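Local atomic coordinates of ABC transporter, substrate binding protein (Mannopine) (Agrobacterium fabrum, PDB entry 5L9S), a protein that probably serves as the periplasmic substrate-binding component of an ABC transporter for mannopine, here in its open form without ligand. Residues Q3-A8 and W59-D64; A21-F26 and L251-F256; G55-D60 and G243-E248; I77-S82 and I238-G243; C85-N90 and W257-A262. All coordinates share one frame; numbering follows the deposited sequence.

Interaction 1 of 5, residues Q3-A8 and W59-D64; sequences QRVVIA and WDLYLD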
# COMPACT_ATOMS: atom_id res chain seq x y z
N GLN A 3 1.50 -9.52 31.56
CA GLN A 3 1.97 -9.17 30.22
C GLN A 3 0.92 -8.59 29.30
O GLN A 3 -0.21 -9.05 29.24
CB GLN A 3 2.67 -10.36 29.54
CG GLN A 3 4.08 -10.67 30.08
CD GLN A 3 4.77 -9.52 30.82
OE1 GLN A 3 4.90 -9.54 32.06
NE2 GLN A 3 5.22 -8.51 30.08
N ARG A 4 1.36 -7.55 28.57
CA ARG A 4 0.62 -6.76 27.60
C ARG A 4 1.53 -6.22 26.48
O ARG A 4 2.77 -6.33 26.57
CB ARG A 4 -0.17 -5.62 28.27
CG ARG A 4 0.65 -4.67 29.13
CD ARG A 4 -0.20 -3.66 29.88
NE ARG A 4 0.26 -2.29 29.62
CZ ARG A 4 -0.54 -1.25 29.40
NH1 ARG A 4 -1.86 -1.40 29.42
NH2 ARG A 4 -0.02 -0.05 29.17
N VAL A 5 0.90 -5.72 25.39
CA VAL A 5 1.53 -5.09 24.21
C VAL A 5 0.66 -3.91 23.84
O VAL A 5 -0.55 -4.07 23.71
CB VAL A 5 1.67 -6.00 22.95
CG1 VAL A 5 2.57 -5.35 21.92
CG2 VAL A 5 2.18 -7.39 23.28
N VAL A 6 1.28 -2.74 23.60
CA VAL A 6 0.53 -1.56 23.17
C VAL A 6 0.89 -1.26 21.70
O VAL A 6 2.05 -1.03 21.39
CB VAL A 6 0.63 -0.33 24.12
CG1 VAL A 6 2.04 -0.07 24.60
CG2 VAL A 6 -0.03 0.91 23.52
N ILE A 7 -0.12 -1.31 20.82
CA ILE A 7 -0.00 -1.07 19.39
C ILE A 7 -0.89 0.11 18.97
O ILE A 7 -2.05 0.19 19.39
CB ILE A 7 -0.25 -2.38 18.53
CG1 ILE A 7 0.07 -2.15 17.02
CG2 ILE A 7 -1.65 -2.98 18.73
CD1 ILE A 7 0.26 -3.40 16.17
N ALA A 8 -0.36 1.01 18.10
CA ALA A 8 -1.12 2.13 17.56
C ALA A 8 -1.50 1.89 16.10
O ALA A 8 -0.67 1.44 15.30
CB ALA A 8 -0.35 3.42 17.70
N TRP A 59 4.10 3.31 24.00
CA TRP A 59 3.79 2.40 22.90
C TRP A 59 4.93 1.45 22.56
O TRP A 59 6.10 1.81 22.69
CB TRP A 59 3.40 3.19 21.65
CG TRP A 59 2.25 4.16 21.76
CD1 TRP A 59 1.42 4.35 22.82
CD2 TRP A 59 1.81 5.06 20.73
NE1 TRP A 59 0.50 5.33 22.53
CE2 TRP A 59 0.71 5.77 21.25
CE3 TRP A 59 2.24 5.32 19.41
CZ2 TRP A 59 0.04 6.75 20.51
CZ3 TRP A 59 1.57 6.28 18.67
CH2 TRP A 59 0.47 6.97 19.21
N ASP A 60 4.59 0.23 22.12
CA ASP A 60 5.52 -0.82 21.71
C ASP A 60 5.60 -0.90 20.19
O ASP A 60 6.69 -1.07 19.62
CB ASP A 60 5.06 -2.18 22.26
CG ASP A 60 5.05 -2.28 23.77
OD1 ASP A 60 6.14 -2.29 24.36
OD2 ASP A 60 3.96 -2.40 24.35
N LEU A 61 4.43 -0.85 19.53
CA LEU A 61 4.29 -0.98 18.08
C LEU A 61 3.35 0.05 17.52
O LEU A 61 2.45 0.50 18.21
CB LEU A 61 3.75 -2.38 17.70
CG LEU A 61 4.56 -3.62 18.08
CD1 LEU A 61 3.70 -4.85 18.00
CD2 LEU A 61 5.79 -3.77 17.21
N TYR A 62 3.54 0.40 16.25
CA TYR A 62 2.65 1.27 15.48
C TYR A 62 2.68 0.91 13.99
O TYR A 62 3.68 0.36 13.52
CB TYR A 62 2.87 2.77 15.74
CG TYR A 62 4.08 3.40 15.10
CD1 TYR A 62 5.34 3.27 15.67
CD2 TYR A 62 3.97 4.16 13.93
CE1 TYR A 62 6.47 3.87 15.09
CE2 TYR A 62 5.09 4.75 13.34
CZ TYR A 62 6.33 4.62 13.93
OH TYR A 62 7.44 5.19 13.36
N LEU A 63 1.59 1.18 13.28
CA LEU A 63 1.55 0.93 11.84
C LEU A 63 1.83 2.23 11.09
O LEU A 63 1.41 3.30 11.52
CB LEU A 63 0.19 0.36 11.38
CG LEU A 63 -0.31 -0.93 12.05
CD1 LEU A 63 -1.73 -1.22 11.63
CD2 LEU A 63 0.58 -2.12 11.72
N ASP A 64 2.52 2.13 9.95
CA ASP A 64 2.78 3.27 9.06
C ASP A 64 3.07 2.76 7.66
O ASP A 64 3.50 1.62 7.52
CB ASP A 64 3.95 4.15 9.56
CG ASP A 64 3.83 5.63 9.21
OD1 ASP A 64 3.03 5.97 8.30
OD2 ASP A 64 4.52 6.45 9.85
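The carbonyl oxygen of Val6 is gripped by two successive backbone N-H groups, Asp60 N at 2.9 Å and Leu61 N at 3.0 Å from Val6 O, both lying in the carbonyl plane. This double grip opens a parallel strand pairing in the alpha/beta lobe of a periplasmic binding protein, where strand segments 4-8 and 61-64 run side by side, 19° apart. Asp60, with psi at -44°, is not yet extended, so its N-H and that of Leu61 converge on one acceptor. Further along, Ala8 N donates to Leu61 O and Leu63 N to Ala8 O, the latter nearly along the C=O axis. Before the pairing proper begins, Asp60 takes over the role of a backbone carbonyl: its OD2 accepts from Val6 N at 2.8 Å through the anti lone pair, while OD1 is bound by Asn246 N. The carboxylate is thus held from two sides. On one face of the sheet Ile7 CG1 lies 3.7 Å from Leu61 CB, and this pair looks toward helices 12-30 and 247-258. On the other face Ala8 and Tyr62 meet through their CB atoms, and the indole of Trp59 folds back over the first strand, leaning on helix 41-53. Val6 CG2 reaches the five-membered end of that indole at CD1, whereas the methyl of Ala8 sits over the face of the six-membered ring, its CB 3.6 Å from Trp59 CZ3.

Interaction 2 of 5, residues A21-F26 and L251-F256; sequences AWFEPF and LKLIEF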
# COMPACT_ATOMS: atom_id res chain seq x y z
N ALA A 21 -8.89 -10.85 13.72
CA ALA A 21 -8.00 -11.77 13.03
C ALA A 21 -6.62 -11.95 13.65
O ALA A 21 -6.01 -13.00 13.46
CB ALA A 21 -7.85 -11.34 11.58
N TRP A 22 -6.12 -10.93 14.39
CA TRP A 22 -4.77 -10.93 14.90
C TRP A 22 -4.63 -10.77 16.42
O TRP A 22 -3.93 -11.58 17.03
CB TRP A 22 -4.00 -9.83 14.14
CG TRP A 22 -2.55 -9.62 14.48
CD1 TRP A 22 -1.69 -10.51 15.05
CD2 TRP A 22 -1.78 -8.46 14.18
NE1 TRP A 22 -0.45 -9.96 15.16
CE2 TRP A 22 -0.47 -8.70 14.62
CE3 TRP A 22 -2.07 -7.23 13.55
CZ2 TRP A 22 0.56 -7.76 14.47
CZ3 TRP A 22 -1.07 -6.28 13.48
CH2 TRP A 22 0.23 -6.55 13.91
N PHE A 23 -5.26 -9.76 17.02
CA PHE A 23 -5.09 -9.47 18.46
C PHE A 23 -5.78 -10.46 19.37
O PHE A 23 -5.10 -11.00 20.24
CB PHE A 23 -5.49 -8.03 18.79
CG PHE A 23 -4.79 -7.01 17.92
CD1 PHE A 23 -3.50 -7.24 17.44
CD2 PHE A 23 -5.40 -5.80 17.61
CE1 PHE A 23 -2.86 -6.30 16.64
CE2 PHE A 23 -4.76 -4.86 16.81
CZ PHE A 23 -3.49 -5.12 16.31
N GLU A 24 -7.09 -10.69 19.21
CA GLU A 24 -7.81 -11.66 20.04
C GLU A 24 -7.22 -13.06 19.89
O GLU A 24 -6.86 -13.63 20.94
CB GLU A 24 -9.33 -11.62 19.85
CG GLU A 24 -9.96 -10.45 20.61
CD GLU A 24 -11.37 -10.02 20.23
OE1 GLU A 24 -11.94 -10.58 19.26
OE2 GLU A 24 -11.90 -9.09 20.89
N PRO A 25 -6.96 -13.60 18.65
CA PRO A 25 -6.33 -14.94 18.55
C PRO A 25 -4.98 -15.04 19.29
O PRO A 25 -4.73 -16.05 19.96
CB PRO A 25 -6.20 -15.18 17.04
CG PRO A 25 -7.27 -14.31 16.44
CD PRO A 25 -7.29 -13.09 17.29
N PHE A 26 -4.16 -13.97 19.21
CA PHE A 26 -2.85 -13.88 19.87
C PHE A 26 -2.98 -14.03 21.38
O PHE A 26 -2.31 -14.89 21.96
CB PHE A 26 -2.15 -12.55 19.52
CG PHE A 26 -0.84 -12.32 20.24
CD1 PHE A 26 0.32 -12.99 19.84
CD2 PHE A 26 -0.75 -11.42 21.30
CE1 PHE A 26 1.53 -12.77 20.50
CE2 PHE A 26 0.47 -11.20 21.95
CZ PHE A 26 1.59 -11.88 21.54
N LEU A 251 7.46 -8.34 19.73
CA LEU A 251 8.05 -9.16 18.67
C LEU A 251 7.34 -10.52 18.50
O LEU A 251 7.36 -11.11 17.42
CB LEU A 251 9.56 -9.34 18.89
CG LEU A 251 10.43 -8.09 18.70
CD1 LEU A 251 11.84 -8.37 19.10
CD2 LEU A 251 10.40 -7.59 17.26
N LYS A 252 6.69 -11.01 19.57
CA LYS A 252 5.90 -12.25 19.58
C LYS A 252 4.62 -12.01 18.80
O LYS A 252 4.12 -12.91 18.13
CB LYS A 252 5.55 -12.66 21.03
CG LYS A 252 6.66 -13.31 21.82
CD LYS A 252 6.06 -13.95 23.07
CE LYS A 252 7.05 -14.14 24.19
NZ LYS A 252 6.38 -14.44 25.48
N LEU A 253 4.07 -10.77 18.92
CA LEU A 253 2.87 -10.32 18.23
C LEU A 253 3.15 -10.20 16.73
O LEU A 253 2.29 -10.57 15.92
CB LEU A 253 2.33 -9.01 18.84
CG LEU A 253 1.05 -8.43 18.22
CD1 LEU A 253 -0.13 -9.36 18.39
CD2 LEU A 253 0.73 -7.11 18.81
N ILE A 254 4.37 -9.71 16.37
CA ILE A 254 4.82 -9.60 14.98
C ILE A 254 4.97 -11.00 14.36
O ILE A 254 4.41 -11.25 13.30
CB ILE A 254 6.12 -8.76 14.87
CG1 ILE A 254 5.87 -7.29 15.27
CG2 ILE A 254 6.69 -8.85 13.43
CD1 ILE A 254 7.09 -6.35 15.08
N GLU A 255 5.74 -11.89 15.04
CA GLU A 255 5.99 -13.28 14.63
C GLU A 255 4.67 -14.01 14.42
O GLU A 255 4.54 -14.74 13.43
CB GLU A 255 6.84 -14.02 15.69
CG GLU A 255 7.41 -15.36 15.22
CD GLU A 255 8.07 -16.25 16.26
OE1 GLU A 255 8.63 -15.73 17.25
OE2 GLU A 255 8.06 -17.48 16.05
N PHE A 256 3.68 -13.78 15.34
CA PHE A 256 2.34 -14.36 15.27
C PHE A 256 1.67 -14.05 13.94
O PHE A 256 1.07 -14.94 13.36
CB PHE A 256 1.44 -13.88 16.44
CG PHE A 256 0.09 -14.58 16.52
CD1 PHE A 256 -0.03 -15.83 17.12
CD2 PHE A 256 -1.05 -14.01 15.97
CE1 PHE A 256 -1.26 -16.49 17.17
CE2 PHE A 256 -2.28 -14.67 16.02
CZ PHE A 256 -2.38 -15.90 16.62
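Helix segments 21-26 and 251-256 cross steeply, their axes 10.5 Å apart and their N-to-C directions 118° apart, the first segment carrying a pi-type turn and a kink at Pro25. They belong to the helical layer of an alpha/beta sandwich lobe, packed on the sheet face that carries Ile7. Three aromatic residues do most of the joining. The indole of Trp22, with CG anti to the backbone N, reaches across so that NE1 donates to Leu253 O at 2.9 Å; the oxygen lies in the indole plane, but the N-H arrives above the plane of the carbonyl. Leu253 CD1 then fills the angle between rings, 3.3 Å from Trp22 NE1 and over the face of Phe26. Phe26 in turn directs its edge at the face of Phe256 in an offset edge-to-face pair, with ring planes at 74°. Backbone meets Phe256 too: Phe26 CA stands over the ring face, 4.0 Å from the Phe256 centroid. Separately, Phe256 CZ lies 3.8 Å from Pro25 C.

Interaction 3 of 5, residues G55-D60 and G243-E248; sequences GNVTWD and GAPNRE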
# COMPACT_ATOMS: atom_id res chain seq x y z
N GLY A 55 12.09 10.00 27.97
CA GLY A 55 12.37 8.58 28.14
C GLY A 55 11.11 7.73 28.08
O GLY A 55 11.16 6.54 27.73
N ASN A 56 9.95 8.37 28.37
CA ASN A 56 8.61 7.82 28.55
C ASN A 56 7.93 7.24 27.27
O ASN A 56 7.00 7.83 26.69
CB ASN A 56 7.71 8.84 29.24
CG ASN A 56 6.51 8.24 29.94
OD1 ASN A 56 5.62 8.96 30.42
ND2 ASN A 56 6.43 6.91 30.02
N VAL A 57 8.35 6.03 26.93
CA VAL A 57 7.82 5.25 25.83
C VAL A 57 6.59 4.52 26.35
O VAL A 57 6.70 3.65 27.21
CB VAL A 57 8.85 4.27 25.22
CG1 VAL A 57 9.69 4.94 24.14
CG2 VAL A 57 9.74 3.65 26.30
N THR A 58 5.41 4.90 25.85
CA THR A 58 4.17 4.26 26.25
C THR A 58 3.85 3.11 25.30
O THR A 58 3.44 2.05 25.77
CB THR A 58 3.06 5.29 26.42
OG1 THR A 58 3.43 6.19 27.46
CG2 THR A 58 1.70 4.65 26.79
N TRP A 59 4.10 3.31 24.00
CA TRP A 59 3.79 2.40 22.90
C TRP A 59 4.93 1.45 22.56
O TRP A 59 6.10 1.81 22.69
CB TRP A 59 3.40 3.19 21.65
CG TRP A 59 2.25 4.16 21.76
CD1 TRP A 59 1.42 4.35 22.82
CD2 TRP A 59 1.81 5.06 20.73
NE1 TRP A 59 0.50 5.33 22.53
CE2 TRP A 59 0.71 5.77 21.25
CE3 TRP A 59 2.24 5.32 19.41
CZ2 TRP A 59 0.04 6.75 20.51
CZ3 TRP A 59 1.57 6.28 18.67
CH2 TRP A 59 0.47 6.97 19.21
N ASP A 60 4.59 0.23 22.12
CA ASP A 60 5.52 -0.82 21.71
C ASP A 60 5.60 -0.90 20.19
O ASP A 60 6.69 -1.07 19.62
CB ASP A 60 5.06 -2.18 22.26
CG ASP A 60 5.05 -2.28 23.77
OD1 ASP A 60 6.14 -2.29 24.36
OD2 ASP A 60 3.96 -2.40 24.35
N GLY A 243 13.09 1.35 21.98
CA GLY A 243 13.12 0.94 23.37
C GLY A 243 11.74 0.74 23.95
O GLY A 243 11.42 1.29 25.01
N ALA A 244 10.88 -0.01 23.25
CA ALA A 244 9.52 -0.29 23.66
C ALA A 244 9.49 -0.93 25.07
O ALA A 244 10.40 -1.70 25.39
CB ALA A 244 8.88 -1.22 22.65
N PRO A 245 8.49 -0.61 25.95
CA PRO A 245 8.48 -1.23 27.29
C PRO A 245 8.40 -2.76 27.29
O PRO A 245 9.13 -3.42 28.03
CB PRO A 245 7.27 -0.59 27.98
CG PRO A 245 6.44 -0.03 26.91
CD PRO A 245 7.35 0.31 25.76
N ASN A 246 7.53 -3.32 26.42
CA ASN A 246 7.27 -4.76 26.24
C ASN A 246 7.83 -5.24 24.89
O ASN A 246 7.11 -5.89 24.12
CB ASN A 246 5.76 -5.04 26.35
CG ASN A 246 5.03 -4.24 27.42
OD1 ASN A 246 4.63 -3.09 27.20
ND2 ASN A 246 4.81 -4.84 28.57
N ARG A 247 9.12 -4.95 24.63
CA ARG A 247 9.88 -5.28 23.41
C ARG A 247 9.70 -6.74 22.94
O ARG A 247 9.36 -6.98 21.78
CB ARG A 247 11.38 -4.95 23.60
CG ARG A 247 12.13 -4.64 22.30
CD ARG A 247 13.62 -4.93 22.38
NE ARG A 247 13.92 -6.36 22.25
CZ ARG A 247 14.60 -6.92 21.26
NH1 ARG A 247 15.10 -6.16 20.28
NH2 ARG A 247 14.79 -8.23 21.22
N GLU A 248 9.93 -7.70 23.85
CA GLU A 248 9.86 -9.15 23.64
C GLU A 248 8.46 -9.59 23.20
O GLU A 248 8.32 -10.28 22.18
CB GLU A 248 10.33 -9.92 24.90
CG GLU A 248 10.28 -9.15 26.23
CD GLU A 248 11.52 -9.20 27.11
OE1 GLU A 248 11.95 -10.32 27.46
OE2 GLU A 248 12.00 -8.12 27.51
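Two irregular segments run into each other here, with Asp60 and Ala244 as the point of closest backbone approach, their CA atoms 4.5 Å apart. Gly243, at positive phi, turns the chain into Ala244 and Pro245, and Asn246 follows at the N-cap position of helix 247-258. What fastens the turn is the carboxylate of Asp60: Asp60 OD1 accepts from Asn246 N at 2.7 Å, using its syn lone pair. The oxygen is also packed against carbon, with Pro245 CD at 3.2 Å and Ala244 CB at 3.4 Å from Asp60 OD1. A carboxylate at this position, beside the start of a helix, would probably be stabilised as an anion. At the more exposed end Val57 brings its CG2 branch to 3.2 Å from Gly243 O and packs loosely on Pro245 CD. The contact therefore joins two connections of the lobe, one from helix 41-53 to strand 61-65, the other from strand 224-240 to helix 247-258, whose Arg247 forms a salt bridge with Glu79.

Interaction 4 of 5, residues I77-S82 and I238-G243; sequences ITEDLS and IALVRG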
# COMPACT_ATOMS: atom_id res chain seq x y z
N ILE A 77 13.41 6.90 15.29
CA ILE A 77 12.42 6.68 16.34
C ILE A 77 12.00 5.20 16.49
O ILE A 77 11.23 4.87 17.38
CB ILE A 77 11.18 7.62 16.15
CG1 ILE A 77 10.47 7.40 14.79
CG2 ILE A 77 11.59 9.07 16.32
CD1 ILE A 77 9.09 8.05 14.62
N THR A 78 12.51 4.33 15.61
CA THR A 78 12.18 2.90 15.62
C THR A 78 13.43 2.05 15.74
O THR A 78 14.55 2.50 15.45
CB THR A 78 11.32 2.45 14.38
OG1 THR A 78 12.07 2.58 13.17
CG2 THR A 78 9.97 3.16 14.28
N GLU A 79 13.22 0.79 16.16
CA GLU A 79 14.28 -0.19 16.29
C GLU A 79 14.57 -0.82 14.94
O GLU A 79 13.66 -0.97 14.12
CB GLU A 79 13.90 -1.26 17.30
CG GLU A 79 14.94 -1.44 18.38
CD GLU A 79 14.62 -2.56 19.34
OE1 GLU A 79 15.12 -3.69 19.11
OE2 GLU A 79 13.82 -2.33 20.28
N ASP A 80 15.84 -1.19 14.70
CA ASP A 80 16.27 -1.86 13.47
C ASP A 80 15.89 -3.34 13.62
O ASP A 80 16.42 -4.05 14.47
CB ASP A 80 17.79 -1.69 13.29
CG ASP A 80 18.35 -2.10 11.94
OD1 ASP A 80 17.63 -2.76 11.17
OD2 ASP A 80 19.54 -1.80 11.68
N LEU A 81 14.91 -3.78 12.82
CA LEU A 81 14.39 -5.15 12.87
C LEU A 81 15.25 -6.18 12.12
O LEU A 81 15.02 -7.37 12.31
CB LEU A 81 12.94 -5.18 12.36
CG LEU A 81 11.86 -5.04 13.42
CD1 LEU A 81 11.56 -3.56 13.72
CD2 LEU A 81 10.58 -5.72 12.95
N SER A 82 16.21 -5.72 11.28
CA SER A 82 17.14 -6.52 10.46
C SER A 82 17.61 -7.84 11.11
O SER A 82 17.54 -8.89 10.46
CB SER A 82 18.33 -5.68 10.04
OG SER A 82 17.91 -4.62 9.20
N ILE A 238 4.60 -2.89 10.32
CA ILE A 238 4.44 -2.94 11.79
C ILE A 238 5.82 -2.55 12.29
O ILE A 238 6.77 -3.28 12.04
CB ILE A 238 4.03 -4.34 12.35
CG1 ILE A 238 2.95 -5.05 11.48
CG2 ILE A 238 3.62 -4.24 13.85
CD1 ILE A 238 3.02 -6.60 11.50
N ALA A 239 5.95 -1.38 12.92
CA ALA A 239 7.24 -0.91 13.43
C ALA A 239 7.32 -1.00 14.95
O ALA A 239 6.32 -0.83 15.64
CB ALA A 239 7.49 0.52 12.98
N LEU A 240 8.52 -1.32 15.46
CA LEU A 240 8.83 -1.44 16.89
C LEU A 240 9.45 -0.14 17.38
O LEU A 240 10.49 0.28 16.87
CB LEU A 240 9.78 -2.65 17.14
CG LEU A 240 10.32 -2.89 18.57
CD1 LEU A 240 9.21 -3.30 19.54
CD2 LEU A 240 11.39 -3.96 18.56
N VAL A 241 8.75 0.55 18.31
CA VAL A 241 9.12 1.83 18.92
C VAL A 241 10.43 1.71 19.68
O VAL A 241 10.61 0.77 20.47
CB VAL A 241 7.99 2.43 19.79
CG1 VAL A 241 8.46 3.64 20.60
CG2 VAL A 241 6.78 2.79 18.94
N ARG A 242 11.36 2.66 19.42
CA ARG A 242 12.68 2.70 20.04
C ARG A 242 12.61 2.52 21.54
O ARG A 242 12.08 3.37 22.27
CB ARG A 242 13.44 3.97 19.64
CG ARG A 242 14.90 3.71 19.38
CD ARG A 242 15.60 4.97 18.94
NE ARG A 242 16.18 4.83 17.61
CZ ARG A 242 17.43 5.16 17.29
NH1 ARG A 242 18.24 5.68 18.21
NH2 ARG A 242 17.87 4.99 16.05
N GLY A 243 13.09 1.35 21.98
CA GLY A 243 13.12 0.94 23.37
C GLY A 243 11.74 0.74 23.95
O GLY A 243 11.42 1.29 25.01
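Ile77 opens the segment with its carbonyl, which accepts from Arg242 N at 3.0 Å; the bond is fairly straight, yet the N-H comes from above the carbonyl plane. Arg242 CB rests against the same Ile77 O, and the arginine chain, bent at chi3, runs on to place NH2 on Phe75 O. Thr78 is bridged to Val241 in a single beta bridge. Thr78 CB lies 3.4 Å from Leu240 O and Thr78 CG2 meets Ala239 CB at 3.8 Å, while Thr78 OG1 is turned to His74 O. Glu79 supplies the second bond of the bridge: Glu79 N donates to Leu240 O at 2.9 Å with an angle of 171° at the hydrogen, nearly along the C=O axis. Its side chain then lies alongside that of Leu240 and points the same way, so that carboxylate and isobutyl group share a flank, Glu79 OE2 3.4 Å from Leu240 CD2. The other oxygen, OE1, is taken by a salt bridge to Arg247. Asp80 forms an Asx turn ahead of helix 82-85, its OD1 receiving both Ser82 N and Ser82 OG, the latter at 2.7 Å. Leu81 comes back toward the strand, CD1 4.0 Å from Leu240 CB. The loop thereby covers the end of strand 224-240, a strand that pairs antiparallel with both 61-65 and 103-116, with helices 41-53 and 247-258 close by.

Interaction 5 of 5, residues C85-N90 and W257-A262; sequences CMQFIN and WLRNPA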
# COMPACT_ATOMS: atom_id res chain seq x y z
N CYS A 85 14.46 -10.15 11.61
CA CYS A 85 14.02 -10.44 10.25
C CYS A 85 14.61 -11.70 9.63
O CYS A 85 13.97 -12.30 8.76
CB CYS A 85 14.31 -9.23 9.37
SG CYS A 85 13.33 -7.77 9.79
N MET A 86 15.84 -12.06 10.02
CA MET A 86 16.61 -13.21 9.55
C MET A 86 15.88 -14.53 9.72
O MET A 86 15.94 -15.37 8.83
CB MET A 86 17.98 -13.24 10.23
CG MET A 86 19.00 -12.35 9.55
SD MET A 86 20.44 -11.95 10.58
CE MET A 86 21.06 -10.54 9.69
N GLN A 87 15.13 -14.68 10.84
CA GLN A 87 14.36 -15.88 11.21
C GLN A 87 13.23 -16.21 10.22
O GLN A 87 12.68 -17.32 10.28
CB GLN A 87 13.84 -15.79 12.66
CG GLN A 87 12.49 -15.09 12.82
CD GLN A 87 11.96 -15.08 14.24
OE1 GLN A 87 11.51 -14.05 14.74
NE2 GLN A 87 11.95 -16.23 14.90
N PHE A 88 12.88 -15.29 9.32
CA PHE A 88 11.82 -15.52 8.34
C PHE A 88 12.36 -15.92 6.95
O PHE A 88 11.67 -15.73 5.94
CB PHE A 88 10.86 -14.31 8.28
CG PHE A 88 10.14 -14.08 9.59
CD1 PHE A 88 9.11 -14.93 9.99
CD2 PHE A 88 10.51 -13.05 10.43
CE1 PHE A 88 8.45 -14.73 11.21
CE2 PHE A 88 9.85 -12.84 11.64
CZ PHE A 88 8.82 -13.69 12.03
N ILE A 89 13.58 -16.51 6.92
CA ILE A 89 14.25 -17.04 5.72
C ILE A 89 14.44 -18.59 5.92
O ILE A 89 15.43 -19.20 5.53
CB ILE A 89 15.54 -16.22 5.30
CG1 ILE A 89 15.31 -14.67 5.33
CG2 ILE A 89 16.13 -16.68 3.95
CD1 ILE A 89 14.19 -14.04 4.35
N ASN A 90 13.42 -19.17 6.58
CA ASN A 90 13.18 -20.58 6.87
C ASN A 90 12.07 -21.01 5.91
O ASN A 90 11.83 -22.20 5.69
CB ASN A 90 12.70 -20.75 8.34
CG ASN A 90 11.25 -20.35 8.62
OD1 ASN A 90 10.39 -21.20 8.90
ND2 ASN A 90 10.93 -19.06 8.54
N TRP A 257 1.76 -12.80 13.48
CA TRP A 257 1.19 -12.33 12.23
C TRP A 257 1.91 -12.94 11.04
O TRP A 257 1.25 -13.52 10.16
CB TRP A 257 1.25 -10.79 12.16
CG TRP A 257 0.84 -10.24 10.83
CD1 TRP A 257 1.66 -9.84 9.81
CD2 TRP A 257 -0.49 -10.09 10.34
NE1 TRP A 257 0.92 -9.47 8.71
CE2 TRP A 257 -0.41 -9.61 9.02
CE3 TRP A 257 -1.76 -10.33 10.90
CZ2 TRP A 257 -1.55 -9.32 8.25
CZ3 TRP A 257 -2.89 -10.03 10.15
CH2 TRP A 257 -2.78 -9.49 8.85
N LEU A 258 3.25 -12.81 10.98
CA LEU A 258 4.02 -13.31 9.84
C LEU A 258 3.92 -14.83 9.62
O LEU A 258 3.91 -15.29 8.47
CB LEU A 258 5.49 -12.86 9.92
CG LEU A 258 5.72 -11.38 9.64
CD1 LEU A 258 7.12 -10.98 10.02
CD2 LEU A 258 5.37 -11.00 8.15
N ARG A 259 3.81 -15.59 10.72
CA ARG A 259 3.75 -17.05 10.68
C ARG A 259 2.33 -17.62 10.61
O ARG A 259 2.18 -18.84 10.51
CB ARG A 259 4.54 -17.66 11.85
CG ARG A 259 6.03 -17.32 11.83
CD ARG A 259 6.88 -18.32 12.56
NE ARG A 259 8.14 -18.56 11.85
CZ ARG A 259 9.31 -18.08 12.23
NH1 ARG A 259 10.40 -18.33 11.52
NH2 ARG A 259 9.42 -17.35 13.34
N ASN A 260 1.28 -16.76 10.62
CA ASN A 260 -0.12 -17.20 10.58
C ASN A 260 -0.88 -16.84 9.29
O ASN A 260 -1.52 -15.79 9.24
CB ASN A 260 -0.89 -16.70 11.82
CG ASN A 260 -2.02 -17.60 12.24
OD1 ASN A 260 -3.07 -17.71 11.59
ND2 ASN A 260 -1.82 -18.29 13.35
N PRO A 261 -0.87 -17.69 8.24
CA PRO A 261 -1.60 -17.36 7.00
C PRO A 261 -3.11 -17.18 7.20
O PRO A 261 -3.72 -16.38 6.47
CB PRO A 261 -1.26 -18.52 6.06
CG PRO A 261 -0.00 -19.11 6.61
CD PRO A 261 -0.15 -18.98 8.09
N ALA A 262 -3.71 -17.89 8.18
CA ALA A 262 -5.15 -17.82 8.49
C ALA A 262 -5.53 -16.45 9.02
O ALA A 262 -6.57 -15.90 8.62
CB ALA A 262 -5.52 -18.91 9.48
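A firm aromatic centre and a looser polar margin divide this contact, which sets a loop tied by the Cys85-Cys99 disulfide against the C-terminal end of helix 247-258, both in the alpha/beta lobe of the periplasmic binding protein. In the firm part the Phe88 ring is sandwiched. Leu258 CD1 makes a CH-pi contact over one face, 3.8 Å from the Phe88 ring centroid and 17° off the normal, while CG of Gln87, the preceding residue, lies over the opposite face. Leu94 lies against both Phe88 and Leu258, and Phe84 meets the Phe88 ring. The more exposed part belongs to Arg259, which follows the helix. Its aliphatic stem brings CG to 3.6 Å from Phe88 CE1, at the ring edge, and the bend at chi3 then turns the guanidinium so that this same CE1 lies over its face, the two planes 32° apart. NH2 finds its strongest partner in the carboxylate of Glu255, one turn back along the helix. Asn90 approaches NH1 tip to tip on the more exposed side. The hydrogen bond from Arg259 NH1 to Gln87 O is weak: the two atoms stand 2.8 Å apart, but the angle at the hydrogen is just 118°.

Taken together, the five contacts illustrate how one lobe of a binding protein is assembled from chain-distant pieces. Interactions 1 and 3, centres about 8 Å apart, share Trp59 and Asp60, the Asp60 carboxylate joining strand 4-9 to the start of helix 247-258. Interaction 4 extends the sheet: Tyr62 O lies 2.9 Å from Ala239 N. Interaction 4 also meets interaction 3 in the salt bridge between Arg247 NH1 and Glu79 OE1, 2.7 Å apart. Interaction 2 covers the sheet, Leu61 CD2 standing 3.6 Å from Ile254 CD1. Helix 247-258 threads interactions 3, 2 and 5. The centres of interactions 3 and 5 are about 23 Å apart. The structure holds no ligand.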